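Local coordinates for aromatic-amino-acid:2-oxoglutarate transaminase (Candida albicans, PDB 6HND), which probably catalyses the pyridoxal-phosphate-dependent transfer of amino groups between aromatic amino acids, or 2-aminoadipate, and 2-oxo acids, at residues D411-L414 against Y415-F418; L7-K10 against R11-G14; T377-I380 against V381-I385; L60-Y63 against P64-I68; E229-E232 against K233-N237. All blocks are in the same frame, centred on the assembly; numbering follows the deposited sequence.

Interaction 1. Residues D411-L414 against Y415-F418; sequences DLLL and YSIF
Leu414 and Phe418 lead a set of contacts one turn apart along the end of helix 392-418, where 411-414 meets 415-418. The two lie side by side and point the same way. Leu414 CB is 3.9 Å from Phe418 CE2, and the CD2 branch of Leu414 reaches both CE2 and CZ. Phe418 also sets one ring face over the carbonyl of its partner, with Leu414 O 3.1 Å from Phe418 CD2. Leu414 O accepts two backbone bonds. Phe418 N reaches Leu414 O at 2.9 Å, and Ile417 N reaches Leu414 O at 3.2 Å from well above the carbonyl plane. Helical i to i+4 bonding thus gains an i+3 bond in the last turn. This long helix leads, as in other fold type I aminotransferases, to the C-terminal domain, whose strands 428-430 and 438-443 receive Ile417, Leu413 and Phe418. Nearer the start, Ser416 N reaches Leu412 O at 2.8 Å. Ser416 also folds its hydroxyl back: with OG between the backbone N and the carbonyl carbon (chi1 73°), Ser416 OG donates to Leu413 O at a short 2.5 Å. Leu413 CG is 4.2 Å from Ile417 CD1, the two chains slanting past each other. Beyond them Phe418 meets Tyr291 and Tyr423 edge-to-face, and Leu413 touches Leu41 of the second subunit.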
loop_
_atom_site.group_PDB
_atom_site.type_symbol
_atom_site.label_atom_id
_atom_site.label_comp_id
_atom_site.label_asym_id
_atom_site.label_seq_id
_atom_site.Cartn_x
_atom_site.Cartn_y
_atom_site.Cartn_z
ATOM N N ASP B 411 -31.839 -14.063 5.076
ATOM C CA ASP B 411 -33.189 -14.568 5.464
ATOM C C ASP B 411 -33.081 -15.990 6.045
ATOM O O ASP B 411 -33.782 -16.292 7.040
ATOM C CB ASP B 411 -34.150 -14.514 4.280
ATOM C CG ASP B 411 -34.470 -13.106 3.826
ATOM O OD1 ASP B 411 -34.242 -12.141 4.628
ATOM O OD2 ASP B 411 -34.928 -12.987 2.672
ATOM N N LEU B 412 -32.245 -16.829 5.441
ATOM C CA LEU B 412 -31.978 -18.208 5.916
ATOM C C LEU B 412 -31.496 -18.149 7.373
ATOM O O LEU B 412 -32.150 -18.740 8.254
ATOM C CB LEU B 412 -30.932 -18.836 4.995
ATOM C CG LEU B 412 -30.931 -20.355 4.918
ATOM C CD1 LEU B 412 -32.274 -20.887 4.412
ATOM C CD2 LEU B 412 -29.785 -20.810 4.021
ATOM N N LEU B 413 -30.422 -17.406 7.642
ATOM C CA LEU B 413 -29.871 -17.287 9.018
ATOM C C LEU B 413 -30.975 -16.800 9.962
ATOM O O LEU B 413 -31.064 -17.336 11.086
ATOM C CB LEU B 413 -28.675 -16.337 9.012
ATOM C CG LEU B 413 -28.092 -16.027 10.382
ATOM C CD1 LEU B 413 -27.552 -17.300 11.019
ATOM C CD2 LEU B 413 -27.016 -14.952 10.273
ATOM N N LEU B 414 -31.771 -15.815 9.526
ATOM C CA LEU B 414 -32.890 -15.263 10.339
ATOM C C LEU B 414 -33.950 -16.356 10.584
ATOM O O LEU B 414 -34.421 -16.431 11.733
ATOM C CB LEU B 414 -33.478 -13.992 9.700
ATOM C CG LEU B 414 -33.033 -12.686 10.366
ATOM C CD1 LEU B 414 -31.558 -12.434 10.117
ATOM C CD2 LEU B 414 -33.846 -11.509 9.891
ATOM N N TYR B 415 -34.300 -17.163 9.570
ATOM C CA TYR B 415 -35.220 -18.322 9.704
ATOM C C TYR B 415 -34.629 -19.279 10.757
ATOM O O TYR B 415 -35.278 -19.540 11.790
ATOM C CB TYR B 415 -35.461 -18.980 8.342
ATOM C CG TYR B 415 -36.349 -20.208 8.360
ATOM C CD1 TYR B 415 -37.725 -20.086 8.468
ATOM C CD2 TYR B 415 -35.816 -21.485 8.256
ATOM C CE1 TYR B 415 -38.542 -21.199 8.507
ATOM C CE2 TYR B 415 -36.622 -22.612 8.291
ATOM C CZ TYR B 415 -37.992 -22.465 8.416
ATOM O OH TYR B 415 -38.816 -23.553 8.457
ATOM N N SER B 416 -33.387 -19.715 10.570
ATOM C CA SER B 416 -32.712 -20.672 11.489
ATOM C C SER B 416 -32.881 -20.198 12.935
ATOM O O SER B 416 -32.920 -21.053 13.821
ATOM C CB SER B 416 -31.261 -20.884 11.150
ATOM O OG SER B 416 -30.487 -19.747 11.494
ATOM N N ILE B 417 -33.010 -18.885 13.160
ATOM C CA ILE B 417 -33.057 -18.283 14.523
ATOM C C ILE B 417 -34.522 -18.248 14.968
ATOM O O ILE B 417 -34.797 -18.648 16.134
ATOM C CB ILE B 417 -32.365 -16.898 14.566
ATOM C CG1 ILE B 417 -30.840 -17.008 14.424
ATOM C CG2 ILE B 417 -32.750 -16.126 15.829
ATOM C CD1 ILE B 417 -30.160 -15.719 14.004
ATOM N N PHE B 418 -35.423 -17.794 14.090
ATOM C CA PHE B 418 -36.865 -17.607 14.406
ATOM C C PHE B 418 -37.517 -18.951 14.790
ATOM O O PHE B 418 -38.415 -18.942 15.644
ATOM C CB PHE B 418 -37.591 -16.914 13.248
ATOM C CG PHE B 418 -37.205 -15.471 13.030
ATOM C CD1 PHE B 418 -36.890 -14.637 14.104
ATOM C CD2 PHE B 418 -37.185 -14.933 11.752
ATOM C CE1 PHE B 418 -36.559 -13.308 13.895
ATOM C CE2 PHE B 418 -36.864 -13.598 11.544
ATOM C CZ PHE B 418 -36.536 -12.791 12.613
#

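Interaction 2. Residues L7-K10 against R11-G14; sequences LISK and RAAG
Ser9 OG lies oblique to the guanidinium of Arg11, whose nitrogens are bonded to other parts of the chain: NE in a salt bridge with Asp175, NH2 with the carbonyl of Leu178 and NH1 with that of Ala201. These bonds hold the flat group between the end of helix 166-177 and the residue after helix 193-200. The motif is a helix N-cap: Ser9 stands just before the short helix 10-14, and Ser9 OG accepts from Ala12 N at 3.1 Å. That reach depends on the first torsion, chi1 64°, which holds OG between the backbone N and the carbonyl carbon. The hydroxyl also bonds the carbonyl of Asp175, so one serine side chain ties the helix start to helix 166-177. Asp179 supports the same start by accepting from the N-H groups of Lys10 and Arg11. Inside the turn, Ala13 N binds Ser9 O at 2.9 Å and Gly14 N binds Lys10 O at 2.8 Å. Apolar contact is slight. Ile8 uses its CG2 branch, anti to the backbone N, to reach across the turn to the alanines. That methyl comes nearest at Ala13, with Ile8 CG2 4.0 Å from Ala13 CB.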
loop_
_atom_site.group_PDB
_atom_site.type_symbol
_atom_site.label_atom_id
_atom_site.label_comp_id
_atom_site.label_asym_id
_atom_site.label_seq_id
_atom_site.Cartn_x
_atom_site.Cartn_y
_atom_site.Cartn_z
ATOM N N LEU B 7 -11.191 22.735 6.783
ATOM C CA LEU B 7 -11.312 21.439 7.521
ATOM C C LEU B 7 -10.043 20.597 7.316
ATOM O O LEU B 7 -9.797 19.669 8.101
ATOM C CB LEU B 7 -12.555 20.675 7.050
ATOM C CG LEU B 7 -13.926 21.285 7.367
ATOM C CD1 LEU B 7 -15.007 20.643 6.505
ATOM C CD2 LEU B 7 -14.274 21.137 8.821
ATOM N N ILE B 8 -9.254 20.878 6.298
ATOM C CA ILE B 8 -7.992 20.109 6.059
ATOM C C ILE B 8 -7.022 20.330 7.230
ATOM O O ILE B 8 -6.849 21.468 7.676
ATOM C CB ILE B 8 -7.417 20.441 4.679
ATOM C CG1 ILE B 8 -8.404 19.985 3.604
ATOM C CG2 ILE B 8 -6.048 19.809 4.488
ATOM C CD1 ILE B 8 -8.004 20.375 2.195
ATOM N N SER B 9 -6.516 19.241 7.810
ATOM C CA SER B 9 -5.499 19.252 8.887
ATOM C C SER B 9 -4.284 20.073 8.426
ATOM O O SER B 9 -3.916 20.004 7.227
ATOM C CB SER B 9 -5.090 17.850 9.284
ATOM O OG SER B 9 -4.461 17.163 8.211
ATOM N N LYS B 10 -3.711 20.829 9.359
ATOM C CA LYS B 10 -2.428 21.562 9.213
ATOM C C LYS B 10 -1.354 20.578 8.752
ATOM O O LYS B 10 -0.627 20.955 7.845
ATOM C CB LYS B 10 -2.022 22.204 10.544
ATOM C CG LYS B 10 -3.125 23.005 11.237
ATOM C CD LYS B 10 -2.662 24.258 11.938
ATOM C CE LYS B 10 -2.080 25.275 10.976
ATOM N NZ LYS B 10 -2.802 26.567 11.056
ATOM N N ARG B 11 -1.331 19.376 9.338
ATOM C CA ARG B 11 -0.350 18.312 8.997
ATOM C C ARG B 11 -0.464 17.953 7.512
ATOM O O ARG B 11 0.541 18.039 6.823
ATOM C CB ARG B 11 -0.544 17.085 9.897
ATOM C CG ARG B 11 0.509 16.001 9.717
ATOM C CD ARG B 11 0.213 14.720 10.473
ATOM N NE ARG B 11 -1.157 14.304 10.251
ATOM C CZ ARG B 11 -2.109 14.273 11.171
ATOM N NH1 ARG B 11 -1.852 14.612 12.418
ATOM N NH2 ARG B 11 -3.323 13.896 10.833
ATOM N N ALA B 12 -1.655 17.586 7.043
ATOM C CA ALA B 12 -1.823 17.203 5.622
ATOM C C ALA B 12 -1.652 18.423 4.691
ATOM O O ALA B 12 -1.174 18.232 3.580
ATOM C CB ALA B 12 -3.155 16.518 5.408
ATOM N N ALA B 13 -2.042 19.632 5.089
ATOM C CA ALA B 13 -1.886 20.831 4.232
ATOM C C ALA B 13 -0.414 21.246 4.169
ATOM O O ALA B 13 -0.048 21.902 3.183
ATOM C CB ALA B 13 -2.712 22.002 4.725
ATOM N N GLY B 14 0.371 20.955 5.211
ATOM C CA GLY B 14 1.800 21.323 5.287
ATOM C C GLY B 14 2.695 20.464 4.394
ATOM O O GLY B 14 3.787 20.921 4.033
#

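Interaction 3. Residues T377-I380 against V381-I385; sequences TQTI and VNNVI
Thr377 and Val381 run side by side one turn apart on helix 375-388, in a buried part of it, with Thr377 CG2 4.1 Å from Val381 CG2. In the threonine, OG1 sits beside the backbone N (chi1 -62°), which puts the methyl CG2 anti to that N and along Val381; OG1 itself bonds Ser374 of the second subunit. Val381 CG2, the branch beside its own backbone N, also sits 3.3 Å from Thr377 O. Val384 repeats the pattern: Val384 CG2 packs on Ile380 O at 3.1 Å and, more loosely, on Ile380 CG2. The asparagines differ. Asn382 swings its amide away from its own N, whereas Asn383 keeps CG on the N side, and from these positions Asn382 ND2 donates to Asn383 OD1 at 2.9 Å, in the carbonyl plane and nearly straight (163°). That bond gives Asn383 OD1 a donor although it lies 3.3 Å from another acceptor, Thr379 O. Asn382 ND2 and Asn383 ND2 also reach the carbonyls of Lys120 and Ile122. Regular i to i+4 bonds, such as Val381 N to Thr377 O at 2.8 Å, carry the backbone. These are two turns of helix whose Thr377 and Ile380 meet the second subunit, with the Thr377 side chain about 6 Å from that of Arg348, which binds pyridoxal phosphate.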
loop_
_atom_site.group_PDB
_atom_site.type_symbol
_atom_site.label_atom_id
_atom_site.label_comp_id
_atom_site.label_asym_id
_atom_site.label_seq_id
_atom_site.Cartn_x
_atom_site.Cartn_y
_atom_site.Cartn_z
ATOM N N THR B 377 -2.772 -5.048 -10.289
ATOM C CA THR B 377 -4.134 -5.306 -9.755
ATOM C C THR B 377 -5.110 -4.319 -10.382
ATOM O O THR B 377 -6.201 -4.760 -10.773
ATOM C CB THR B 377 -4.161 -5.219 -8.235
ATOM O OG1 THR B 377 -3.279 -6.262 -7.826
ATOM C CG2 THR B 377 -5.555 -5.364 -7.654
ATOM N N GLN B 378 -4.730 -3.039 -10.437
ATOM C CA GLN B 378 -5.510 -1.983 -11.126
ATOM C C GLN B 378 -5.756 -2.446 -12.563
ATOM O O GLN B 378 -6.846 -2.200 -13.073
ATOM C CB GLN B 378 -4.767 -0.656 -11.149
ATOM C CG GLN B 378 -4.673 0.025 -9.799
ATOM C CD GLN B 378 -4.073 1.405 -9.926
ATOM O OE1 GLN B 378 -4.623 2.273 -10.624
ATOM N NE2 GLN B 378 -2.953 1.619 -9.239
ATOM N N THR B 379 -4.745 -3.043 -13.191
ATOM C CA THR B 379 -4.801 -3.503 -14.601
ATOM C C THR B 379 -5.842 -4.623 -14.685
ATOM O O THR B 379 -6.780 -4.456 -15.458
ATOM C CB THR B 379 -3.414 -3.909 -15.113
ATOM O OG1 THR B 379 -2.590 -2.751 -15.024
ATOM C CG2 THR B 379 -3.423 -4.439 -16.532
ATOM N N ILE B 380 -5.699 -5.679 -13.872
ATOM C CA ILE B 380 -6.621 -6.844 -13.897
ATOM C C ILE B 380 -8.035 -6.356 -13.568
ATOM O O ILE B 380 -8.965 -6.691 -14.308
ATOM C CB ILE B 380 -6.141 -7.979 -12.985
ATOM C CG1 ILE B 380 -4.881 -8.637 -13.556
ATOM C CG2 ILE B 380 -7.256 -8.998 -12.748
ATOM C CD1 ILE B 380 -4.230 -9.612 -12.599
ATOM N N VAL B 381 -8.201 -5.556 -12.526
ATOM C CA VAL B 381 -9.560 -5.182 -12.040
ATOM C C VAL B 381 -10.215 -4.266 -13.079
ATOM O O VAL B 381 -11.419 -4.486 -13.396
ATOM C CB VAL B 381 -9.547 -4.586 -10.618
ATOM C CG1 VAL B 381 -10.862 -3.918 -10.294
ATOM C CG2 VAL B 381 -9.203 -5.643 -9.577
ATOM N N ASN B 382 -9.475 -3.298 -13.617
ATOM C CA ASN B 382 -10.039 -2.352 -14.613
ATOM C C ASN B 382 -10.488 -3.131 -15.860
ATOM O O ASN B 382 -11.637 -2.931 -16.321
ATOM C CB ASN B 382 -9.054 -1.253 -14.990
ATOM C CG ASN B 382 -9.580 -0.367 -16.091
ATOM O OD1 ASN B 382 -10.289 0.597 -15.835
ATOM N ND2 ASN B 382 -9.227 -0.702 -17.318
ATOM N N ASN B 383 -9.628 -3.994 -16.398
ATOM C CA ASN B 383 -9.902 -4.664 -17.693
ATOM C C ASN B 383 -11.058 -5.649 -17.505
ATOM O O ASN B 383 -11.870 -5.787 -18.421
ATOM C CB ASN B 383 -8.617 -5.243 -18.271
ATOM C CG ASN B 383 -7.655 -4.147 -18.679
ATOM O OD1 ASN B 383 -7.793 -2.995 -18.244
ATOM N ND2 ASN B 383 -6.660 -4.494 -19.483
ATOM N N VAL B 384 -11.172 -6.287 -16.343
ATOM C CA VAL B 384 -12.265 -7.263 -16.089
ATOM C C VAL B 384 -13.581 -6.471 -16.106
ATOM O O VAL B 384 -14.531 -6.932 -16.787
ATOM C CB VAL B 384 -12.050 -8.073 -14.797
ATOM C CG1 VAL B 384 -13.336 -8.764 -14.329
ATOM C CG2 VAL B 384 -10.902 -9.076 -14.932
ATOM N N ILE B 385 -13.617 -5.296 -15.458
ATOM C CA ILE B 385 -14.855 -4.467 -15.318
ATOM C C ILE B 385 -15.231 -3.892 -16.690
ATOM O O ILE B 385 -16.401 -4.027 -17.064
ATOM C CB ILE B 385 -14.722 -3.403 -14.204
ATOM C CG1 ILE B 385 -14.906 -4.030 -12.833
ATOM C CG2 ILE B 385 -15.722 -2.264 -14.373
ATOM C CD1 ILE B 385 -14.562 -3.147 -11.699
#

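Interaction 4. Residues L60-Y63 against P64-I68; sequences LVDY and PFQKI
Gln66 bonds back to Asp62 and Tyr63 across a type II beta turn that runs from Tyr63 to Gln66, in the loop after strand 53-60. Of the hydrogen bonds, the turn's own is Gln66 N to Tyr63 O at 3.2 Å, and Phe65 takes the positive phi (72°) expected at its third position. A second, shorter bond uses the side chain: Asp62 N donates to Gln66 OE1 at 2.7 Å and nearly straight (166°). The other end of the amide makes only a weak bond, Gln66 NE2 to Asp62 OD2 at 3.4 Å, while Asp62 OD1 is held by Ser108. The CH-pi contact uses the same residue: Gln66 CB sits over one face of the Tyr63 ring, 3.8 Å from its centroid, and Gln66 CG follows at 3.5 Å from Tyr63 CZ. Apolar contact is lighter: Val61 meets Ile68 through their CG1 atoms. Outward, Phe65 packs edge-to-face on Phe50 of the second subunit. Chemically, an extended glutamine lies across a tyrosine face and ties the chain back to Asp62 with its amide: OE1 gives a backbone N-H a firm acceptor, whereas the grip on the carboxylate is loose.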
loop_
_atom_site.group_PDB
_atom_site.type_symbol
_atom_site.label_atom_id
_atom_site.label_comp_id
_atom_site.label_asym_id
_atom_site.label_seq_id
_atom_site.Cartn_x
_atom_site.Cartn_y
_atom_site.Cartn_z
ATOM N N LEU B 60 -13.080 -16.077 -15.786
ATOM C CA LEU B 60 -14.112 -15.546 -14.866
ATOM C C LEU B 60 -15.268 -16.533 -14.699
ATOM O O LEU B 60 -15.394 -17.493 -15.484
ATOM C CB LEU B 60 -14.623 -14.220 -15.419
ATOM C CG LEU B 60 -13.549 -13.175 -15.697
ATOM C CD1 LEU B 60 -14.135 -12.075 -16.549
ATOM C CD2 LEU B 60 -12.978 -12.598 -14.397
ATOM N N VAL B 61 -16.062 -16.288 -13.672
ATOM C CA VAL B 61 -17.387 -16.927 -13.463
ATOM C C VAL B 61 -18.417 -15.933 -13.979
ATOM O O VAL B 61 -18.073 -14.746 -14.081
ATOM C CB VAL B 61 -17.603 -17.312 -11.988
ATOM C CG1 VAL B 61 -16.534 -18.287 -11.544
ATOM C CG2 VAL B 61 -17.648 -16.105 -11.048
ATOM N N ASP B 62 -19.605 -16.416 -14.336
ATOM C CA ASP B 62 -20.740 -15.583 -14.817
ATOM C C ASP B 62 -21.617 -15.187 -13.629
ATOM O O ASP B 62 -22.269 -14.124 -13.698
ATOM C CB ASP B 62 -21.527 -16.331 -15.884
ATOM C CG ASP B 62 -20.649 -16.618 -17.072
ATOM O OD1 ASP B 62 -20.089 -15.645 -17.627
ATOM O OD2 ASP B 62 -20.487 -17.797 -17.377
ATOM N N TYR B 63 -21.619 -16.004 -12.579
ATOM C CA TYR B 63 -22.443 -15.776 -11.371
ATOM C C TYR B 63 -21.684 -16.361 -10.190
ATOM O O TYR B 63 -20.917 -17.327 -10.338
ATOM C CB TYR B 63 -23.863 -16.344 -11.556
ATOM C CG TYR B 63 -23.916 -17.798 -11.958
ATOM C CD1 TYR B 63 -23.916 -18.805 -11.003
ATOM C CD2 TYR B 63 -23.962 -18.180 -13.294
ATOM C CE1 TYR B 63 -23.926 -20.143 -11.360
ATOM C CE2 TYR B 63 -23.987 -19.516 -13.668
ATOM C CZ TYR B 63 -23.959 -20.501 -12.696
ATOM O OH TYR B 63 -23.965 -21.826 -13.046
ATOM N N PRO B 64 -21.861 -15.775 -8.989
ATOM C CA PRO B 64 -21.249 -16.318 -7.781
ATOM C C PRO B 64 -21.583 -17.804 -7.636
ATOM O O PRO B 64 -22.724 -18.159 -7.861
ATOM C CB PRO B 64 -21.861 -15.511 -6.616
ATOM C CG PRO B 64 -22.466 -14.263 -7.258
ATOM C CD PRO B 64 -22.620 -14.540 -8.743
ATOM N N PHE B 65 -20.594 -18.604 -7.219
ATOM C CA PHE B 65 -20.705 -20.059 -6.922
ATOM C C PHE B 65 -20.864 -20.890 -8.202
ATOM O O PHE B 65 -21.114 -22.072 -8.039
ATOM C CB PHE B 65 -21.833 -20.316 -5.915
ATOM C CG PHE B 65 -21.536 -19.625 -4.613
ATOM C CD1 PHE B 65 -20.731 -20.231 -3.659
ATOM C CD2 PHE B 65 -21.969 -18.333 -4.383
ATOM C CE1 PHE B 65 -20.408 -19.567 -2.483
ATOM C CE2 PHE B 65 -21.638 -17.674 -3.210
ATOM C CZ PHE B 65 -20.850 -18.281 -2.272
ATOM N N GLN B 66 -20.672 -20.326 -9.400
ATOM C CA GLN B 66 -20.595 -21.129 -10.651
ATOM C C GLN B 66 -19.463 -22.155 -10.529
ATOM O O GLN B 66 -18.377 -21.772 -10.070
ATOM C CB GLN B 66 -20.357 -20.253 -11.883
ATOM C CG GLN B 66 -20.551 -21.007 -13.197
ATOM C CD GLN B 66 -20.233 -20.181 -14.420
ATOM O OE1 GLN B 66 -19.586 -19.140 -14.347
ATOM N NE2 GLN B 66 -20.656 -20.669 -15.573
ATOM N N LYS B 67 -19.721 -23.402 -10.946
ATOM C CA LYS B 67 -18.752 -24.536 -10.984
ATOM C C LYS B 67 -18.266 -24.698 -12.429
ATOM O O LYS B 67 -19.115 -24.970 -13.299
ATOM C CB LYS B 67 -19.395 -25.825 -10.452
ATOM C CG LYS B 67 -18.932 -26.269 -9.069
ATOM C CD LYS B 67 -19.155 -25.235 -7.976
ATOM C CE LYS B 67 -18.800 -25.718 -6.581
ATOM N NZ LYS B 67 -19.194 -24.715 -5.563
ATOM N N ILE B 68 -16.958 -24.509 -12.665
ATOM C CA ILE B 68 -16.321 -24.465 -14.022
ATOM C C ILE B 68 -15.763 -25.855 -14.356
ATOM O O ILE B 68 -15.006 -26.358 -13.500
ATOM C CB ILE B 68 -15.219 -23.377 -14.087
ATOM C CG1 ILE B 68 -15.732 -21.981 -13.700
ATOM C CG2 ILE B 68 -14.553 -23.367 -15.459
ATOM C CD1 ILE B 68 -16.648 -21.331 -14.723
#

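Interaction 5. Residues E229-E232 against K233-N237; sequences ENWE and KHYPN
Asn230 O is the polar centre of this small surface turn, accepting three hydrogen bonds from the residues just after it. Lys233 N reaches Asn230 O at 2.9 Å from above the carbonyl plane, His234 N at 3.3 Å from almost straight ahead, and His234 ND1 at 3.1 Å, also from above the plane. The imidazole thus offers its N-H edge to the carbonyl, though the oxygen is 23° out of the ring plane. Next along, Tyr235 N binds Trp231 O at 2.9 Å. Glu232 O faces the nitrogen of Pro236, which has no hydrogen to give, so the helical bonding stops there. The aromatic contact pairs Trp231 and Tyr235 obliquely, centroids 5.2 Å apart and planes at 43°. With CG anti to its backbone N (chi1 -173°), the indole reaches forward to Tyr235, whose CB rests over one face, 4.0 Å from Trp231 CE2. Among charged groups, Glu232 turns to a salt bridge with Lys240, and Lys233 NZ stays 3.7 Å from Asn230 OD1. This short helix 231-234 follows directly on helix 221-229, whose Leu227 touches His234 and Tyr235, while the indole of Trp231 plugs onto strands 183-187 and 204-208 at the edge of the large mixed sheet.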
loop_
_atom_site.group_PDB
_atom_site.type_symbol
_atom_site.label_atom_id
_atom_site.label_comp_id
_atom_site.label_asym_id
_atom_site.label_seq_id
_atom_site.Cartn_x
_atom_site.Cartn_y
_atom_site.Cartn_z
ATOM N N GLU B 229 -25.121 19.874 21.488
ATOM C CA GLU B 229 -25.677 21.102 22.117
ATOM C C GLU B 229 -25.064 21.304 23.491
ATOM O O GLU B 229 -25.036 22.447 23.917
ATOM C CB GLU B 229 -27.195 21.034 22.281
ATOM C CG GLU B 229 -27.940 21.137 20.960
ATOM C CD GLU B 229 -29.447 21.174 21.101
ATOM O OE1 GLU B 229 -29.920 21.099 22.259
ATOM O OE2 GLU B 229 -30.136 21.297 20.057
ATOM N N ASN B 230 -24.627 20.234 24.163
ATOM C CA ASN B 230 -24.144 20.303 25.566
ATOM C C ASN B 230 -22.704 19.772 25.604
ATOM O O ASN B 230 -22.296 19.172 26.628
ATOM C CB ASN B 230 -25.112 19.597 26.525
ATOM C CG ASN B 230 -26.525 20.159 26.479
ATOM O OD1 ASN B 230 -26.757 21.317 26.789
ATOM N ND2 ASN B 230 -27.492 19.365 26.060
ATOM N N TRP B 231 -21.928 20.029 24.553
ATOM C CA TRP B 231 -20.536 19.517 24.451
ATOM C C TRP B 231 -19.760 19.815 25.737
ATOM O O TRP B 231 -19.183 18.853 26.308
ATOM C CB TRP B 231 -19.798 20.046 23.214
ATOM C CG TRP B 231 -18.459 19.393 23.043
ATOM C CD1 TRP B 231 -17.249 19.885 23.453
ATOM C CD2 TRP B 231 -18.204 18.075 22.501
ATOM N NE1 TRP B 231 -16.252 18.993 23.150
ATOM C CE2 TRP B 231 -16.804 17.876 22.553
ATOM C CE3 TRP B 231 -19.006 17.059 21.962
ATOM C CZ2 TRP B 231 -16.202 16.705 22.085
ATOM C CZ3 TRP B 231 -18.402 15.920 21.473
ATOM C CH2 TRP B 231 -17.014 15.744 21.531
ATOM N N GLU B 232 -19.762 21.074 26.187
ATOM C CA GLU B 232 -18.952 21.555 27.349
ATOM C C GLU B 232 -19.297 20.778 28.632
ATOM O O GLU B 232 -18.422 20.684 29.517
ATOM C CB GLU B 232 -19.121 23.065 27.524
ATOM C CG GLU B 232 -18.116 23.856 26.700
ATOM C CD GLU B 232 -18.547 25.228 26.191
ATOM O OE1 GLU B 232 -19.246 25.982 26.932
ATOM O OE2 GLU B 232 -18.152 25.556 25.054
ATOM N N LYS B 233 -20.495 20.202 28.723
ATOM C CA LYS B 233 -20.996 19.532 29.949
ATOM C C LYS B 233 -20.545 18.072 29.946
ATOM O O LYS B 233 -20.212 17.569 31.031
ATOM C CB LYS B 233 -22.520 19.650 30.023
ATOM C CG LYS B 233 -23.094 19.934 31.406
ATOM C CD LYS B 233 -24.614 20.084 31.404
ATOM C CE LYS B 233 -25.103 21.373 30.763
ATOM N NZ LYS B 233 -26.561 21.337 30.474
ATOM N N HIS B 234 -20.547 17.422 28.774
ATOM C CA HIS B 234 -20.075 16.020 28.583
ATOM C C HIS B 234 -18.539 15.924 28.606
ATOM O O HIS B 234 -18.007 14.902 29.078
ATOM C CB HIS B 234 -20.617 15.467 27.265
ATOM C CG HIS B 234 -22.086 15.255 27.277
ATOM N ND1 HIS B 234 -22.968 16.181 26.745
ATOM C CD2 HIS B 234 -22.832 14.235 27.741
ATOM C CE1 HIS B 234 -24.197 15.725 26.855
ATOM N NE2 HIS B 234 -24.139 14.545 27.484
ATOM N N TYR B 235 -17.860 16.910 28.026
ATOM C CA TYR B 235 -16.421 16.847 27.657
ATOM C C TYR B 235 -15.813 18.233 27.869
ATOM O O TYR B 235 -15.373 18.875 26.925
ATOM C CB TYR B 235 -16.270 16.274 26.233
ATOM C CG TYR B 235 -16.693 14.825 26.083
ATOM C CD1 TYR B 235 -16.000 13.813 26.730
ATOM C CD2 TYR B 235 -17.786 14.455 25.314
ATOM C CE1 TYR B 235 -16.382 12.479 26.632
ATOM C CE2 TYR B 235 -18.173 13.126 25.190
ATOM C CZ TYR B 235 -17.471 12.133 25.853
ATOM O OH TYR B 235 -17.822 10.820 25.763
ATOM N N PRO B 236 -15.757 18.733 29.129
ATOM C CA PRO B 236 -15.221 20.067 29.404
ATOM C C PRO B 236 -13.760 20.283 28.960
ATOM O O PRO B 236 -13.398 21.433 28.741
ATOM C CB PRO B 236 -15.342 20.231 30.932
ATOM C CG PRO B 236 -15.519 18.811 31.459
ATOM C CD PRO B 236 -16.234 18.059 30.352
ATOM N N ASN B 237 -12.963 19.220 28.809
ATOM C CA ASN B 237 -11.503 19.365 28.553
ATOM C C ASN B 237 -11.135 19.026 27.099
ATOM O O ASN B 237 -9.931 19.118 26.793
ATOM C CB ASN B 237 -10.707 18.581 29.596
ATOM C CG ASN B 237 -10.940 19.141 30.984
ATOM O OD1 ASN B 237 -11.340 18.415 31.893
ATOM N ND2 ASN B 237 -10.742 20.443 31.139
#

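Interactions 3 and 4 are the one pair in direct touch: Val384 CG1 packs 3.9 Å from Leu60 CD2, and both contacts reach the second subunit. Interaction 1 follows interaction 3 through the next helix, 392-418, with centres 37 Å apart; the nearest atoms of interactions 1 and 4 are about 11 Å apart. Interactions 2 and 5 have centres 25 Å apart and do not touch, their nearest atoms being about 14 Å apart; interaction 2 is on the opposite side of the chain's centre from interactions 1 and 4. Only interaction 3 comes near the cofactor, the side chain of Thr377 being about 11 Å from a bound pyridoxal phosphate; the other four lie away from the cofactor pocket and the potassium site.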